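Side-chain contact in phosphodiesterase (PDB 7CJ3), which is a membrane protein of the bacteriorhodopsin-like family, modelled here as a dimeric helical transmembrane domain that holds retinal in its pocket: residues Gly93-Val98 with Gly267-Met272. Residues are numbered along the deposited sequence; the frame is centred on the assembly and turned at random.
With OLC ((2R)-2,3-dihydroxypropyl (9Z)-octadec-9-enoate), chain Q.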
# COMPACT_ATOMS: atom_id res chain seq x y z
N GLY B 93 -6.58 -16.04 -6.05
CA GLY B 93 -7.93 -15.59 -6.44
C GLY B 93 -8.72 -15.12 -5.23
O GLY B 93 -9.29 -13.99 -5.31
N ILE B 94 -8.72 -15.90 -4.14
CA ILE B 94 -9.46 -15.61 -2.87
C ILE B 94 -8.91 -14.31 -2.24
O ILE B 94 -9.71 -13.51 -1.69
CB ILE B 94 -9.41 -16.80 -1.88
CG1 ILE B 94 -9.86 -18.11 -2.53
CG2 ILE B 94 -10.22 -16.50 -0.64
CD1 ILE B 94 -10.12 -19.26 -1.60
N LEU B 95 -7.61 -14.08 -2.36
CA LEU B 95 -6.99 -12.87 -1.79
C LEU B 95 -7.40 -11.63 -2.61
O LEU B 95 -7.56 -10.54 -2.01
CB LEU B 95 -5.47 -13.09 -1.73
CG LEU B 95 -5.08 -14.22 -0.78
CD1 LEU B 95 -3.56 -14.30 -0.61
CD2 LEU B 95 -5.76 -14.06 0.57
N ALA B 96 -7.61 -11.80 -3.92
CA ALA B 96 -8.05 -10.72 -4.82
C ALA B 96 -9.43 -10.19 -4.38
O ALA B 96 -9.55 -8.97 -4.30
CB ALA B 96 -8.05 -11.22 -6.23
N TYR B 97 -10.40 -11.07 -4.05
CA TYR B 97 -11.78 -10.70 -3.63
C TYR B 97 -11.74 -10.03 -2.25
O TYR B 97 -12.35 -8.95 -2.05
CB TYR B 97 -12.73 -11.90 -3.61
CG TYR B 97 -13.15 -12.35 -4.99
CD1 TYR B 97 -12.67 -13.52 -5.58
CD2 TYR B 97 -14.07 -11.60 -5.72
CE1 TYR B 97 -13.07 -13.90 -6.86
CE2 TYR B 97 -14.47 -11.96 -7.00
CZ TYR B 97 -13.96 -13.12 -7.57
OH TYR B 97 -14.38 -13.45 -8.84
N VAL B 98 -11.05 -10.66 -1.30
CA VAL B 98 -10.94 -10.12 0.08
C VAL B 98 -10.38 -8.71 0.01
O VAL B 98 -10.97 -7.81 0.62
CB VAL B 98 -10.16 -10.98 1.08
CG1 VAL B 98 -10.91 -12.27 1.38
CG2 VAL B 98 -8.74 -11.25 0.64
N GLY B 267 -0.09 -9.00 4.14
CA GLY B 267 0.82 -9.95 4.77
C GLY B 267 0.70 -11.33 4.15
O GLY B 267 1.75 -11.94 3.95
N LEU B 268 -0.52 -11.80 3.86
CA LEU B 268 -0.80 -13.16 3.30
C LEU B 268 -0.33 -13.22 1.85
O LEU B 268 0.22 -14.28 1.46
CB LEU B 268 -2.30 -13.48 3.36
CG LEU B 268 -2.93 -13.72 4.73
CD1 LEU B 268 -4.33 -14.32 4.57
CD2 LEU B 268 -2.08 -14.64 5.60
N ALA B 269 -0.54 -12.15 1.09
CA ALA B 269 -0.17 -12.02 -0.34
C ALA B 269 1.33 -11.87 -0.49
O ALA B 269 1.82 -12.28 -1.52
CB ALA B 269 -0.88 -10.86 -0.98
N MET B 270 2.01 -11.26 0.47
CA MET B 270 3.50 -11.15 0.45
C MET B 270 4.12 -12.54 0.65
O MET B 270 5.11 -12.84 -0.04
CB MET B 270 4.00 -10.18 1.53
CG MET B 270 3.93 -8.71 1.12
SD MET B 270 4.12 -7.51 2.51
CE MET B 270 5.49 -8.16 3.49
N ILE B 271 3.56 -13.37 1.53
CA ILE B 271 4.14 -14.69 1.92
C ILE B 271 3.94 -15.70 0.77
O ILE B 271 4.84 -16.55 0.54
CB ILE B 271 3.58 -15.19 3.28
CG1 ILE B 271 4.22 -14.44 4.46
CG2 ILE B 271 3.72 -16.70 3.44
CD1 ILE B 271 3.42 -14.48 5.75
N MET B 272 2.84 -15.61 0.03
CA MET B 272 2.55 -16.56 -1.07
C MET B 272 3.25 -16.13 -2.37
O MET B 272 3.61 -17.02 -3.15
CB MET B 272 1.05 -16.69 -1.29
CG MET B 272 0.70 -18.10 -1.72
SD MET B 272 -1.02 -18.33 -2.06
CE MET B 272 -1.42 -16.82 -2.94
C18 OLC Q . -7.45 -3.14 -9.36
C10 OLC Q . -13.12 -7.64 -6.47
C9 OLC Q . -12.50 -8.63 -7.12
C17 OLC Q . -8.61 -2.41 -8.69
C11 OLC Q . -12.62 -6.24 -6.73
C8 OLC Q . -11.33 -8.36 -8.06
C24 OLC Q . -14.91 -18.71 -13.39
C16 OLC Q . -9.57 -3.34 -7.91
C12 OLC Q . -13.47 -5.07 -6.24
C7 OLC Q . -11.09 -9.46 -9.09
C15 OLC Q . -10.69 -2.51 -7.23
C13 OLC Q . -12.91 -3.78 -6.87
C6 OLC Q . -10.96 -10.86 -8.51
C14 OLC Q . -11.61 -3.24 -6.24
C5 OLC Q . -10.08 -11.74 -9.44
C4 OLC Q . -10.84 -12.81 -10.23
C3 OLC Q . -10.30 -14.22 -10.00
C2 OLC Q . -11.39 -15.29 -10.18
C21 OLC Q . -13.02 -17.73 -12.07
C1 OLC Q . -11.53 -15.74 -11.64
C22 OLC Q . -13.47 -18.16 -13.48
O19 OLC Q . -11.51 -14.94 -12.56
O25 OLC Q . -15.86 -18.17 -14.34
O23 OLC Q . -13.33 -17.07 -14.41
O20 OLC Q . -11.72 -17.16 -11.99
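Leu95 carries this contact through a single methyl: its CD1 reaches across to overlap Leu268, Ala269 and Met272, one turn of the helix opposite. Its side chain is extended, CG lying opposite the carbonyl carbon (chi1 -65°) and CD1 continuing outward, which carries one branch across where the axes of the two segments approach to 10.6 Å. CD1 lies 4.2 Å from CB of Leu268 and 4.4 Å from CB of Ala269, over the peptide link that joins them. Met272 closes the group from one turn further on. Its chain bends at the sulfur (chi3 41°), turning the terminal methyl back so that CE meets Leu95 CD1 at 4.0 Å. No hydrogen bond links the two segments, whose N-to-C directions differ by 156°, so the contact is van der Waals packing alone. On another side of helix 86-111, OLC runs over one face of the Tyr97 ring, its C6 3.8 Å above the ring plane, over the centre. Asp76 of helix 58-81 touches both Leu95 and Ala269, while helix 128-149 adds Trp144 against Leu95 and Leu141 against Leu268, placing this buried contact inside the retinal-binding helical bundle.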